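Local atomic coordinates of CRP-like protein Clp (Xanthomonas campestris pv. campestris, PDB entry 3IWZ), a protein that acts as a global transcriptional regulator of virulence genes, binding DNA as a homodimer and apparently losing that ability when it binds c-di-GMP. Residues 78-81 / 82-86; 119-122 / 123-126. All coordinates share one frame; numbering follows the deposited sequence.

Interactions 1 and 2 are short local contacts at which the chain of Clp changes direction, both within its cyclic nucleotide-binding domain. Reading from the N terminus, interaction 1 comes first: residues 78-81 finish strand 74-80, and residues 82-86 turn into strand 85-86, so the contact closes a tight turn that carries the chain from one sheet of the beta sandwich to the other. Interaction 2 follows after strand 108-114, where residues 119-126 end helix 115-122 and lead toward the long helix 130-157. The two lie in series, neither nested nor crossing, with centres about 23 Å apart. Helix 130-157 links them, since Glu84 and Phe122 both touch it.

Interaction 1. Residues 78-81 / 82-86; sequences GYFG and SGEFV
Gly81 and Glu84 are joined across a type II beta turn, in which Glu84 N donates a hydrogen bond to Gly81 O at 3.1 Å. Gly83 occupies the third position with a positive phi of 93°, the backbone shape this turn prefers glycine for. The side chains of Phe80 and Glu84 project from the same face of the turn and cross at about a right angle. One approach is through the aliphatic part of the glutamate, Glu84 CG standing 3.6 Å from Phe80 CB. A bend at chi2 (-65°) then brings the carboxylate near the ring, where Glu84 OE1 comes within 3.6 Å of Phe80 CD1 and the two planes differ by 24°. Arg144 of helix 130-157 holds this pair from outside, forming a salt bridge with Glu84 OE1 and a cation-pi contact with Phe80; its positive charge would be expected to favour an ionised carboxylate. Glu84 is thus fixed both by its stem and by its charged end. Such a tight connection between strands of opposing sheets belongs to the beta sandwich of the cyclic nucleotide-binding domain, here joined to the long helix that follows it.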
ATOM      1  N   GLY D  78      -1.046  -6.580   7.660  1.00 31.37           N
ATOM      2  CA  GLY D  78      -0.725  -7.887   7.120  1.00 32.79           C
ATOM      3  C   GLY D  78       0.201  -8.761   7.953  1.00 33.38           C
ATOM      4  O   GLY D  78       0.879  -8.293   8.873  1.00 32.80           O
ATOM      5  N   TYR D  79       0.207 -10.049   7.628  1.00 32.22           N
ATOM      6  CA  TYR D  79       1.057 -11.016   8.300  1.00 34.04           C
ATOM      7  C   TYR D  79       2.060 -11.451   7.257  1.00 34.74           C
ATOM      8  O   TYR D  79       1.765 -11.433   6.062  1.00 35.76           O
ATOM      9  CB  TYR D  79       0.257 -12.234   8.771  1.00 35.42           C
ATOM     10  CG  TYR D  79      -0.853 -11.911   9.744  1.00 36.70           C
ATOM     11  CD1 TYR D  79      -0.672 -10.965  10.754  1.00 35.81           C
ATOM     12  CD2 TYR D  79      -2.073 -12.589   9.685  1.00 37.73           C
ATOM     13  CE1 TYR D  79      -1.675 -10.705  11.684  1.00 35.39           C
ATOM     14  CE2 TYR D  79      -3.082 -12.338  10.615  1.00 37.81           C
ATOM     15  CZ  TYR D  79      -2.874 -11.397  11.610  1.00 36.14           C
ATOM     16  OH  TYR D  79      -3.866 -11.164  12.530  1.00 36.41           O
ATOM     17  N   PHE D  80       3.246 -11.843   7.696  1.00 34.39           N
ATOM     18  CA  PHE D  80       4.269 -12.252   6.758  1.00 34.31           C
ATOM     19  C   PHE D  80       5.107 -13.394   7.313  1.00 35.60           C
ATOM     20  O   PHE D  80       5.446 -13.410   8.494  1.00 36.92           O
ATOM     21  CB  PHE D  80       5.141 -11.046   6.429  1.00 31.87           C
ATOM     22  CG  PHE D  80       4.359  -9.860   5.941  1.00 29.35           C
ATOM     23  CD1 PHE D  80       3.999  -9.752   4.605  1.00 28.06           C
ATOM     24  CD2 PHE D  80       3.965  -8.857   6.827  1.00 27.23           C
ATOM     25  CE1 PHE D  80       3.265  -8.672   4.151  1.00 26.79           C
ATOM     26  CE2 PHE D  80       3.230  -7.770   6.384  1.00 26.38           C
ATOM     27  CZ  PHE D  80       2.876  -7.675   5.041  1.00 27.50           C
ATOM     28  N   GLY D  81       5.439 -14.348   6.452  1.00 36.42           N
ATOM     29  CA  GLY D  81       6.230 -15.484   6.885  1.00 36.11           C
ATOM     30  C   GLY D  81       7.611 -15.547   6.255  1.00 38.13           C
ATOM     31  O   GLY D  81       8.144 -14.552   5.739  1.00 36.54           O
ATOM     32  N   SER D  82       8.184 -16.742   6.308  1.00 37.08           N
ATOM     33  CA  SER D  82       9.501 -17.015   5.766  1.00 39.00           C
ATOM     34  C   SER D  82       9.663 -16.444   4.360  1.00 36.50           C
ATOM     35  O   SER D  82       8.761 -16.547   3.532  1.00 35.87           O
ATOM     36  CB  SER D  82       9.735 -18.529   5.740  1.00 40.89           C
ATOM     37  OG  SER D  82       9.365 -19.106   6.978  1.00 45.75           O
ATOM     38  N   GLY D  83      10.823 -15.843   4.112  1.00 36.26           N
ATOM     39  CA  GLY D  83      11.112 -15.265   2.812  1.00 34.69           C
ATOM     40  C   GLY D  83      10.770 -13.794   2.651  1.00 34.51           C
ATOM     41  O   GLY D  83      11.171 -13.167   1.674  1.00 35.50           O
ATOM     42  N   GLU D  84      10.033 -13.232   3.599  1.00 33.73           N
ATOM     43  CA  GLU D  84       9.637 -11.838   3.503  1.00 33.24           C
ATOM     44  C   GLU D  84      10.674 -10.827   3.984  1.00 32.95           C
ATOM     45  O   GLU D  84      11.374 -11.038   4.983  1.00 29.75           O
ATOM     46  CB  GLU D  84       8.327 -11.611   4.268  1.00 36.28           C
ATOM     47  CG  GLU D  84       7.097 -12.257   3.626  1.00 42.11           C
ATOM     48  CD  GLU D  84       6.765 -11.659   2.275  1.00 43.31           C
ATOM     49  OE1 GLU D  84       6.627 -10.422   2.187  1.00 46.71           O
ATOM     50  OE2 GLU D  84       6.645 -12.420   1.299  1.00 47.19           O
ATOM     51  N   PHE D  85      10.775  -9.735   3.233  1.00 30.91           N
ATOM     52  CA  PHE D  85      11.661  -8.632   3.569  1.00 28.04           C
ATOM     53  C   PHE D  85      10.747  -7.656   4.282  1.00 26.86           C
ATOM     54  O   PHE D  85       9.697  -7.304   3.759  1.00 28.05           O
ATOM     55  CB  PHE D  85      12.221  -7.970   2.304  1.00 26.35           C
ATOM     56  CG  PHE D  85      13.364  -8.717   1.683  1.00 24.53           C
ATOM     57  CD1 PHE D  85      14.646  -8.582   2.180  1.00 24.61           C
ATOM     58  CD2 PHE D  85      13.145  -9.595   0.633  1.00 25.61           C
ATOM     59  CE1 PHE D  85      15.691  -9.314   1.646  1.00 25.27           C
ATOM     60  CE2 PHE D  85      14.184 -10.333   0.091  1.00 24.46           C
ATOM     61  CZ  PHE D  85      15.458 -10.195   0.596  1.00 26.02           C
ATOM     62  N   VAL D  86      11.113  -7.251   5.491  1.00 26.59           N
ATOM     63  CA  VAL D  86      10.298  -6.296   6.230  1.00 26.87           C
ATOM     64  C   VAL D  86      11.198  -5.158   6.699  1.00 27.03           C
ATOM     65  O   VAL D  86      12.422  -5.312   6.751  1.00 28.31           O
ATOM     66  CB  VAL D  86       9.553  -6.981   7.404  1.00 25.96           C
ATOM     67  CG1 VAL D  86       8.515  -7.935   6.849  1.00 25.79           C
ATOM     68  CG2 VAL D  86      10.522  -7.751   8.277  1.00 27.16           C
TER

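Interaction 2. Residues 119-122 / 123-126; sequences QQLF and QTSL
Leu121 and Leu126 meet in a local, partly buried contact at the end of helix 115-122, where the chain leaves the helix for the loop that precedes helix 130-157. Their side chains lie side by side and point the same way. Packing is tight: Leu126 CD2 sits 3.4 Å from Leu121 CB and is also close to Leu121 CD1, both separations shorter than usual for carbons. In the backbone, Leu121 O accepts two hydrogen bonds, from Thr124 N at 3.0 Å and from Leu126 N at 2.9 Å. The two donors reach it from opposite faces of the carbonyl plane; Thr124 N stands well above that plane, 75° out of it, whereas Leu126 N is tilted by just 21°. One carbonyl at the C-terminal end of the helix therefore holds the departing loop at two residues, three and five positions further on. This helix end belongs to the cyclic nucleotide-binding domain, whose short helix after the last sandwich strand leads into the long helix, as in other proteins of the CRP family. One residue earlier, Gln120 O accepts a weak bond from Gln123 N at 3.3 Å. Thr124 OG1 also donates to Gln120 O, at a modelled 2.5 Å that is so short that the exact distance is doubtful. The Phe122 side chain leaves the backbone away from the loop, yet its ring edge, at CD2, lies 4.3 Å from Leu126 CB, near the ring plane. With CG anti to the carbonyl carbon (chi1 -87°), the ring also reaches Ile133 and Leu134 of helix 130-157. His33 packs against Leu121, Ser125 and Leu126, while Gln119 rests on Tyr135 of the second subunit.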
ATOM      1  N   GLN D 119      23.709  -1.659   0.010  1.00 57.97           N
ATOM      2  CA  GLN D 119      24.031  -1.045  -1.272  1.00 59.37           C
ATOM      3  C   GLN D 119      25.543  -1.047  -1.511  1.00 59.72           C
ATOM      4  O   GLN D 119      25.996  -1.052  -2.654  1.00 59.47           O
ATOM      5  CB  GLN D 119      23.451   0.376  -1.342  1.00 60.13           C
ATOM      6  CG  GLN D 119      21.927   0.398  -1.163  1.00 60.77           C
ATOM      7  CD  GLN D 119      21.286   1.726  -1.521  1.00 61.90           C
ATOM      8  OE1 GLN D 119      21.697   2.786  -1.042  1.00 62.75           O
ATOM      9  NE2 GLN D 119      20.260   1.674  -2.363  1.00 61.30           N
ATOM     10  N   GLN D 120      26.322  -1.046  -0.434  1.00 60.24           N
ATOM     11  CA  GLN D 120      27.771  -1.105  -0.583  1.00 61.54           C
ATOM     12  C   GLN D 120      28.060  -2.508  -1.108  1.00 61.12           C
ATOM     13  O   GLN D 120      28.971  -2.712  -1.908  1.00 60.86           O
ATOM     14  CB  GLN D 120      28.484  -0.892   0.755  1.00 62.06           C
ATOM     15  CG  GLN D 120      28.391   0.530   1.301  1.00 63.45           C
ATOM     16  CD  GLN D 120      29.124   0.696   2.627  1.00 64.75           C
ATOM     17  OE1 GLN D 120      28.960   1.705   3.322  1.00 65.45           O
ATOM     18  NE2 GLN D 120      29.940  -0.291   2.980  1.00 64.31           N
ATOM     19  N   LEU D 121      27.268  -3.474  -0.649  1.00 60.88           N
ATOM     20  CA  LEU D 121      27.412  -4.850  -1.100  1.00 59.64           C
ATOM     21  C   LEU D 121      26.812  -4.963  -2.498  1.00 59.60           C
ATOM     22  O   LEU D 121      27.247  -5.790  -3.299  1.00 60.31           O
ATOM     23  CB  LEU D 121      26.691  -5.813  -0.150  1.00 59.51           C
ATOM     24  CG  LEU D 121      27.359  -6.165   1.184  1.00 58.50           C
ATOM     25  CD1 LEU D 121      26.475  -7.130   1.966  1.00 58.00           C
ATOM     26  CD2 LEU D 121      28.721  -6.796   0.919  1.00 59.96           C
ATOM     27  N   PHE D 122      25.808  -4.132  -2.780  1.00 59.76           N
ATOM     28  CA  PHE D 122      25.151  -4.127  -4.088  1.00 59.10           C
ATOM     29  C   PHE D 122      26.115  -3.612  -5.148  1.00 59.72           C
ATOM     30  O   PHE D 122      25.892  -3.802  -6.346  1.00 60.27           O
ATOM     31  CB  PHE D 122      23.901  -3.236  -4.077  1.00 58.87           C
ATOM     32  CG  PHE D 122      22.645  -3.937  -3.624  1.00 58.93           C
ATOM     33  CD1 PHE D 122      21.445  -3.237  -3.538  1.00 57.85           C
ATOM     34  CD2 PHE D 122      22.654  -5.290  -3.286  1.00 57.93           C
ATOM     35  CE1 PHE D 122      20.274  -3.868  -3.125  1.00 56.97           C
ATOM     36  CE2 PHE D 122      21.485  -5.931  -2.871  1.00 57.10           C
ATOM     37  CZ  PHE D 122      20.293  -5.214  -2.789  1.00 56.61           C
ATOM     38  N   GLN D 123      27.174  -2.944  -4.701  1.00 59.52           N
ATOM     39  CA  GLN D 123      28.187  -2.422  -5.609  1.00 60.31           C
ATOM     40  C   GLN D 123      29.471  -3.262  -5.578  1.00 60.29           C
ATOM     41  O   GLN D 123      30.445  -2.945  -6.262  1.00 60.92           O
ATOM     42  CB  GLN D 123      28.499  -0.966  -5.274  1.00 60.57           C
ATOM     43  CG  GLN D 123      27.367  -0.014  -5.631  1.00 63.26           C
ATOM     44  CD  GLN D 123      26.984  -0.078  -7.107  1.00 62.97           C
ATOM     45  OE1 GLN D 123      26.587  -1.127  -7.614  1.00 63.40           O
ATOM     46  NE2 GLN D 123      27.102   1.052  -7.801  1.00 64.15           N
ATOM     47  N   THR D 124      29.463  -4.332  -4.785  1.00 59.12           N
ATOM     48  CA  THR D 124      30.607  -5.229  -4.685  1.00 57.62           C
ATOM     49  C   THR D 124      30.251  -6.703  -4.950  1.00 57.19           C
ATOM     50  O   THR D 124      29.723  -7.038  -6.011  1.00 58.01           O
ATOM     51  CB  THR D 124      31.305  -5.094  -3.311  1.00 58.17           C
ATOM     52  OG1 THR D 124      30.339  -4.757  -2.307  1.00 57.97           O
ATOM     53  CG2 THR D 124      32.376  -4.011  -3.366  1.00 58.70           C
ATOM     54  N   SER D 125      30.525  -7.583  -3.991  1.00 55.56           N
ATOM     55  CA  SER D 125      30.251  -9.005  -4.179  1.00 55.25           C
ATOM     56  C   SER D 125      28.785  -9.390  -4.358  1.00 55.52           C
ATOM     57  O   SER D 125      28.484 -10.563  -4.588  1.00 56.48           O
ATOM     58  CB  SER D 125      30.843  -9.815  -3.022  1.00 55.02           C
ATOM     59  OG  SER D 125      30.155  -9.578  -1.808  1.00 53.11           O
ATOM     60  N   LEU D 126      27.875  -8.423  -4.259  1.00 55.78           N
ATOM     61  CA  LEU D 126      26.445  -8.716  -4.412  1.00 55.65           C
ATOM     62  C   LEU D 126      25.812  -8.073  -5.646  1.00 55.25           C
ATOM     63  O   LEU D 126      24.637  -8.292  -5.939  1.00 54.69           O
ATOM     64  CB  LEU D 126      25.681  -8.300  -3.143  1.00 55.37           C
ATOM     65  CG  LEU D 126      25.427  -9.397  -2.094  1.00 55.18           C
ATOM     66  CD1 LEU D 126      26.643 -10.305  -1.964  1.00 53.67           C
ATOM     67  CD2 LEU D 126      25.069  -8.747  -0.754  1.00 52.82           C
TER